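Starch synthase I (Hordeum vulgare, PDB 4HLN) is a plant starch synthase, an enzyme of the glycosyltransferase class built from two Rossmann-like domains with the GT-B architecture. Local coordinates at residues A[235-248]-A[271-284]. Sequence-based numbering, arbitrary orientation.
Sequences NQFRYTLLCYAACE and WHASLVPVLLAAKY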
loop_
_atom_site.group_PDB
_atom_site.type_symbol
_atom_site.label_atom_id
_atom_site.label_comp_id
_atom_site.label_asym_id
_atom_site.label_seq_id
_atom_site.Cartn_x
_atom_site.Cartn_y
_atom_site.Cartn_z
ATOM N N ASN A 235 -11.839 19.022 -8.817
ATOM C CA ASN A 235 -11.605 17.620 -8.512
ATOM C C ASN A 235 -12.876 16.803 -8.308
ATOM O O ASN A 235 -13.104 15.794 -8.989
ATOM C CB ASN A 235 -10.718 17.481 -7.276
ATOM C CG ASN A 235 -9.253 17.495 -7.622
ATOM O OD1 ASN A 235 -8.894 17.408 -8.790
ATOM N ND2 ASN A 235 -8.398 17.604 -6.614
ATOM N N GLN A 236 -13.703 17.230 -7.361
ATOM C CA GLN A 236 -14.908 16.482 -7.062
ATOM C C GLN A 236 -15.654 16.159 -8.354
ATOM O O GLN A 236 -16.109 15.048 -8.551
ATOM C CB GLN A 236 -15.802 17.251 -6.106
ATOM C CG GLN A 236 -17.074 16.503 -5.738
ATOM C CD GLN A 236 -18.093 17.392 -5.051
ATOM O OE1 GLN A 236 -18.499 18.426 -5.596
ATOM N NE2 GLN A 236 -18.509 17.000 -3.840
ATOM N N PHE A 237 -15.743 17.135 -9.241
ATOM C CA PHE A 237 -16.370 16.942 -10.533
ATOM C C PHE A 237 -15.614 15.936 -11.418
ATOM O O PHE A 237 -16.227 15.044 -12.039
ATOM C CB PHE A 237 -16.512 18.299 -11.233
ATOM C CG PHE A 237 -16.807 18.205 -12.698
ATOM C CD1 PHE A 237 -18.015 17.689 -13.150
ATOM C CD2 PHE A 237 -15.873 18.633 -13.633
ATOM C CE1 PHE A 237 -18.287 17.599 -14.517
ATOM C CE2 PHE A 237 -16.140 18.549 -15.005
ATOM C CZ PHE A 237 -17.344 18.036 -15.450
ATOM N N ARG A 238 -14.293 16.083 -11.484
ATOM C CA ARG A 238 -13.472 15.234 -12.347
ATOM C C ARG A 238 -13.647 13.775 -11.960
ATOM O O ARG A 238 -13.838 12.912 -12.813
ATOM C CB ARG A 238 -11.980 15.584 -12.246
ATOM C CG ARG A 238 -11.573 16.941 -12.792
ATOM C CD ARG A 238 -10.296 17.410 -12.115
ATOM N NE ARG A 238 -9.098 17.172 -12.907
ATOM C CZ ARG A 238 -7.939 16.761 -12.403
ATOM N NH1 ARG A 238 -7.839 16.527 -11.108
ATOM N NH2 ARG A 238 -6.882 16.574 -13.192
ATOM N N TYR A 239 -13.587 13.503 -10.663
ATOM C CA TYR A 239 -13.581 12.129 -10.200
ATOM C C TYR A 239 -14.976 11.517 -10.096
ATOM O O TYR A 239 -15.140 10.302 -10.119
ATOM C CB TYR A 239 -12.726 12.004 -8.943
ATOM C CG TYR A 239 -11.300 12.273 -9.313
ATOM C CD1 TYR A 239 -10.667 13.450 -8.946
ATOM C CD2 TYR A 239 -10.605 11.373 -10.122
ATOM C CE1 TYR A 239 -9.347 13.704 -9.339
ATOM C CE2 TYR A 239 -9.304 11.604 -10.508
ATOM C CZ TYR A 239 -8.671 12.770 -10.114
ATOM O OH TYR A 239 -7.367 12.982 -10.518
ATOM N N THR A 240 -15.976 12.384 -10.039
ATOM C CA THR A 240 -17.357 11.989 -10.269
ATOM C C THR A 240 -17.510 11.392 -11.680
ATOM O O THR A 240 -18.146 10.348 -11.854
ATOM C CB THR A 240 -18.304 13.203 -10.065
ATOM O OG1 THR A 240 -18.286 13.572 -8.685
ATOM C CG2 THR A 240 -19.742 12.888 -10.446
ATOM N N LEU A 241 -16.912 12.044 -12.678
ATOM C CA LEU A 241 -16.983 11.550 -14.048
ATOM C C LEU A 241 -16.350 10.173 -14.114
ATOM O O LEU A 241 -16.908 9.242 -14.716
ATOM C CB LEU A 241 -16.263 12.481 -15.016
ATOM C CG LEU A 241 -16.854 13.873 -15.200
ATOM C CD1 LEU A 241 -16.087 14.661 -16.261
ATOM C CD2 LEU A 241 -18.330 13.804 -15.530
ATOM N N LEU A 242 -15.186 10.062 -13.474
ATOM C CA LEU A 242 -14.432 8.825 -13.448
ATOM C C LEU A 242 -15.330 7.698 -12.980
ATOM O O LEU A 242 -15.337 6.617 -13.559
ATOM C CB LEU A 242 -13.240 8.939 -12.498
ATOM C CG LEU A 242 -12.524 7.601 -12.353
ATOM C CD1 LEU A 242 -12.110 7.060 -13.736
ATOM C CD2 LEU A 242 -11.336 7.688 -11.435
ATOM N N CYS A 243 -16.097 7.967 -11.927
ATOM C CA CYS A 243 -16.869 6.929 -11.271
ATOM C C CYS A 243 -18.069 6.482 -12.096
ATOM O O CYS A 243 -18.299 5.290 -12.246
ATOM C CB CYS A 243 -17.284 7.383 -9.872
ATOM S SG CYS A 243 -15.930 7.314 -8.648
ATOM N N TYR A 244 -18.822 7.430 -12.645
ATOM C CA TYR A 244 -19.906 7.089 -13.559
ATOM C C TYR A 244 -19.402 6.257 -14.755
ATOM O O TYR A 244 -20.011 5.253 -15.138
ATOM C CB TYR A 244 -20.613 8.352 -14.064
ATOM C CG TYR A 244 -21.678 8.877 -13.132
ATOM C CD1 TYR A 244 -22.958 8.321 -13.129
ATOM C CD2 TYR A 244 -21.412 9.938 -12.254
ATOM C CE1 TYR A 244 -23.941 8.791 -12.288
ATOM C CE2 TYR A 244 -22.389 10.419 -11.396
ATOM C CZ TYR A 244 -23.651 9.838 -11.416
ATOM O OH TYR A 244 -24.637 10.285 -10.579
ATOM N N ALA A 245 -18.288 6.693 -15.329
ATOM C CA ALA A 245 -17.700 6.042 -16.477
ATOM C C ALA A 245 -17.359 4.601 -16.140
ATOM O O ALA A 245 -17.615 3.689 -16.912
ATOM C CB ALA A 245 -16.440 6.792 -16.912
ATOM N N ALA A 246 -16.776 4.394 -14.973
ATOM C CA ALA A 246 -16.302 3.072 -14.628
ATOM C C ALA A 246 -17.466 2.086 -14.461
ATOM O O ALA A 246 -17.305 0.875 -14.652
ATOM C CB ALA A 246 -15.422 3.127 -13.373
ATOM N N CYS A 247 -18.639 2.607 -14.120
ATOM C CA CYS A 247 -19.836 1.778 -14.003
ATOM C C CYS A 247 -20.371 1.361 -15.372
ATOM O O CYS A 247 -20.934 0.286 -15.531
ATOM C CB CYS A 247 -20.907 2.502 -13.193
ATOM S SG CYS A 247 -20.493 2.599 -11.438
ATOM N N GLU A 248 -20.156 2.204 -16.369
ATOM C CA GLU A 248 -20.576 1.888 -17.726
ATOM C C GLU A 248 -19.649 0.946 -18.493
ATOM O O GLU A 248 -20.105 0.147 -19.311
ATOM C CB GLU A 248 -20.775 3.179 -18.516
ATOM C CG GLU A 248 -22.032 3.898 -18.091
ATOM C CD GLU A 248 -23.270 3.037 -18.325
ATOM O OE1 GLU A 248 -23.493 2.645 -19.498
ATOM O OE2 GLU A 248 -24.006 2.741 -17.350
ATOM N N TRP A 271 -10.211 7.756 -2.607
ATOM C CA TRP A 271 -11.446 8.526 -2.719
ATOM C C TRP A 271 -11.817 8.771 -4.157
ATOM O O TRP A 271 -12.989 8.907 -4.477
ATOM C CB TRP A 271 -11.387 9.845 -1.939
ATOM C CG TRP A 271 -10.708 10.963 -2.631
ATOM C CD1 TRP A 271 -9.394 11.315 -2.515
ATOM C CD2 TRP A 271 -11.297 11.901 -3.547
ATOM N NE1 TRP A 271 -9.127 12.410 -3.300
ATOM C CE2 TRP A 271 -10.279 12.798 -3.936
ATOM C CE3 TRP A 271 -12.583 12.071 -4.076
ATOM C CZ2 TRP A 271 -10.510 13.857 -4.830
ATOM C CZ3 TRP A 271 -12.815 13.131 -4.963
ATOM C CH2 TRP A 271 -11.780 14.009 -5.328
ATOM N N HIS A 272 -10.816 8.814 -5.026
ATOM C CA HIS A 272 -11.060 9.125 -6.427
ATOM C C HIS A 272 -12.105 8.210 -7.050
ATOM O O HIS A 272 -12.874 8.637 -7.904
ATOM C CB HIS A 272 -9.764 9.069 -7.222
ATOM C CG HIS A 272 -8.696 9.954 -6.670
ATOM N ND1 HIS A 272 -7.763 9.511 -5.757
ATOM C CD2 HIS A 272 -8.431 11.266 -6.880
ATOM C CE1 HIS A 272 -6.961 10.511 -5.437
ATOM N NE2 HIS A 272 -7.346 11.587 -6.104
ATOM N N ALA A 273 -12.132 6.960 -6.608
ATOM C CA ALA A 273 -13.051 5.970 -7.160
ATOM C C ALA A 273 -14.141 5.585 -6.170
ATOM O O ALA A 273 -14.795 4.565 -6.332
ATOM C CB ALA A 273 -12.274 4.715 -7.575
ATOM N N SER A 274 -14.333 6.391 -5.136
ATOM C CA SER A 274 -15.126 5.950 -3.983
ATOM C C SER A 274 -16.611 6.066 -4.199
ATOM O O SER A 274 -17.401 5.578 -3.397
ATOM C CB SER A 274 -14.731 6.710 -2.718
ATOM O OG SER A 274 -13.657 6.069 -2.063
ATOM N N LEU A 275 -17.000 6.725 -5.275
ATOM C CA LEU A 275 -18.414 6.919 -5.532
ATOM C C LEU A 275 -18.975 5.693 -6.254
ATOM O O LEU A 275 -20.185 5.494 -6.304
ATOM C CB LEU A 275 -18.626 8.182 -6.361
ATOM C CG LEU A 275 -20.028 8.780 -6.305
ATOM C CD1 LEU A 275 -20.251 9.474 -4.965
ATOM C CD2 LEU A 275 -20.221 9.762 -7.426
ATOM N N VAL A 276 -18.084 4.867 -6.801
ATOM C CA VAL A 276 -18.500 3.713 -7.584
ATOM C C VAL A 276 -19.463 2.780 -6.820
ATOM O O VAL A 276 -20.537 2.458 -7.316
ATOM C CB VAL A 276 -17.264 2.936 -8.085
ATOM C CG1 VAL A 276 -17.642 1.530 -8.517
ATOM C CG2 VAL A 276 -16.589 3.707 -9.203
ATOM N N PRO A 277 -19.074 2.342 -5.610
ATOM C CA PRO A 277 -19.940 1.460 -4.824
ATOM C C PRO A 277 -21.242 2.129 -4.449
ATOM O O PRO A 277 -22.246 1.444 -4.198
ATOM C CB PRO A 277 -19.127 1.180 -3.561
ATOM C CG PRO A 277 -18.027 2.170 -3.560
ATOM C CD PRO A 277 -17.780 2.587 -4.953
ATOM N N VAL A 278 -21.244 3.454 -4.414
ATOM C CA VAL A 278 -22.493 4.163 -4.136
ATOM C C VAL A 278 -23.393 4.081 -5.365
ATOM O O VAL A 278 -24.568 3.775 -5.264
ATOM C CB VAL A 278 -22.258 5.643 -3.726
ATOM C CG1 VAL A 278 -23.557 6.279 -3.241
ATOM C CG2 VAL A 278 -21.195 5.734 -2.650
ATOM N N LEU A 279 -22.818 4.344 -6.532
ATOM C CA LEU A 279 -23.536 4.233 -7.789
ATOM C C LEU A 279 -24.165 2.856 -7.941
ATOM O O LEU A 279 -25.365 2.737 -8.235
ATOM C CB LEU A 279 -22.604 4.534 -8.966
ATOM C CG LEU A 279 -22.220 6.014 -9.015
ATOM C CD1 LEU A 279 -21.252 6.332 -10.157
ATOM C CD2 LEU A 279 -23.491 6.894 -9.069
ATOM N N LEU A 280 -23.363 1.814 -7.743
ATOM C CA LEU A 280 -23.890 0.460 -7.865
ATOM C C LEU A 280 -25.159 0.326 -7.035
ATOM O O LEU A 280 -26.192 -0.141 -7.516
ATOM C CB LEU A 280 -22.862 -0.557 -7.398
ATOM C CG LEU A 280 -21.601 -0.603 -8.248
ATOM C CD1 LEU A 280 -20.620 -1.593 -7.671
ATOM C CD2 LEU A 280 -21.947 -0.945 -9.680
ATOM N N ALA A 281 -25.075 0.774 -5.788
ATOM C CA ALA A 281 -26.168 0.635 -4.841
ATOM C C ALA A 281 -27.365 1.563 -5.113
ATOM O O ALA A 281 -28.515 1.213 -4.837
ATOM C CB ALA A 281 -25.644 0.834 -3.438
ATOM N N ALA A 282 -27.103 2.732 -5.676
ATOM C CA ALA A 282 -28.140 3.743 -5.826
ATOM C C ALA A 282 -28.773 3.723 -7.217
ATOM O O ALA A 282 -29.987 3.846 -7.369
ATOM C CB ALA A 282 -27.559 5.137 -5.511
ATOM N N LYS A 283 -27.931 3.579 -8.231
ATOM C CA LYS A 283 -28.363 3.737 -9.602
ATOM C C LYS A 283 -28.620 2.403 -10.328
ATOM O O LYS A 283 -29.484 2.341 -11.193
ATOM C CB LYS A 283 -27.355 4.630 -10.342
ATOM C CG LYS A 283 -27.251 4.419 -11.849
ATOM C CD LYS A 283 -26.435 5.549 -12.498
ATOM C CE LYS A 283 -26.291 5.387 -14.005
ATOM N NZ LYS A 283 -27.605 5.141 -14.654
ATOM N N TYR A 284 -27.910 1.334 -9.961
ATOM C CA TYR A 284 -28.013 0.079 -10.718
ATOM C C TYR A 284 -28.798 -1.063 -10.062
ATOM O O TYR A 284 -29.742 -1.589 -10.650
ATOM C CB TYR A 284 -26.633 -0.415 -11.141
ATOM C CG TYR A 284 -25.904 0.544 -12.060
ATOM C CD1 TYR A 284 -26.092 0.492 -13.434
ATOM C CD2 TYR A 284 -25.026 1.503 -11.555
ATOM C CE1 TYR A 284 -25.434 1.366 -14.293
ATOM C CE2 TYR A 284 -24.359 2.378 -12.403
ATOM C CZ TYR A 284 -24.567 2.298 -13.778
ATOM O OH TYR A 284 -23.917 3.147 -14.644
#
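Cys243 and Cys247 face Val276 and Leu279 where helix 235-248 crosses helix 276-284 at -57°, the axes 9.3 Å apart; a type I beta turn from Ala273 to Val276 precedes the body of the second helix, with Tyr239 beside His272. The Tyr239 ring takes the edge of His272 on one face, CD2 of His272 lying 3.6 Å from CZ of Tyr239 with the planes at 72°. Tyr239 in turn directs its own edge toward the six-membered ring of Trp271 in an offset edge-to-face contact, completing an aromatic cluster, while its hydroxyl is hydrogen-bonded to the Tyr168 hydroxyl and to Phe229 O. One turn on, SG of Cys243 packs 3.6 Å from CB of Leu275. Both helices belong to the Rossmann-like domain whose central sheet includes strand 264-269, and Val276 and Leu280 also rest on that strand. Cys247 fits as a knob among Val276, Leu279, Leu280 and Tyr284. Leu279 CD1 sits over the centre of the Tyr244 ring, 4.0 Å from its centroid, and Lys283 CD meets the ring edge. At the far end the Tyr284 hydroxyl donates to the anti lone pair of Glu248 OE2 (2.7 Å); the Glu248 chain, bent at chi2, brings its carboxylate there, the carboxylate and ring planes only 21° apart.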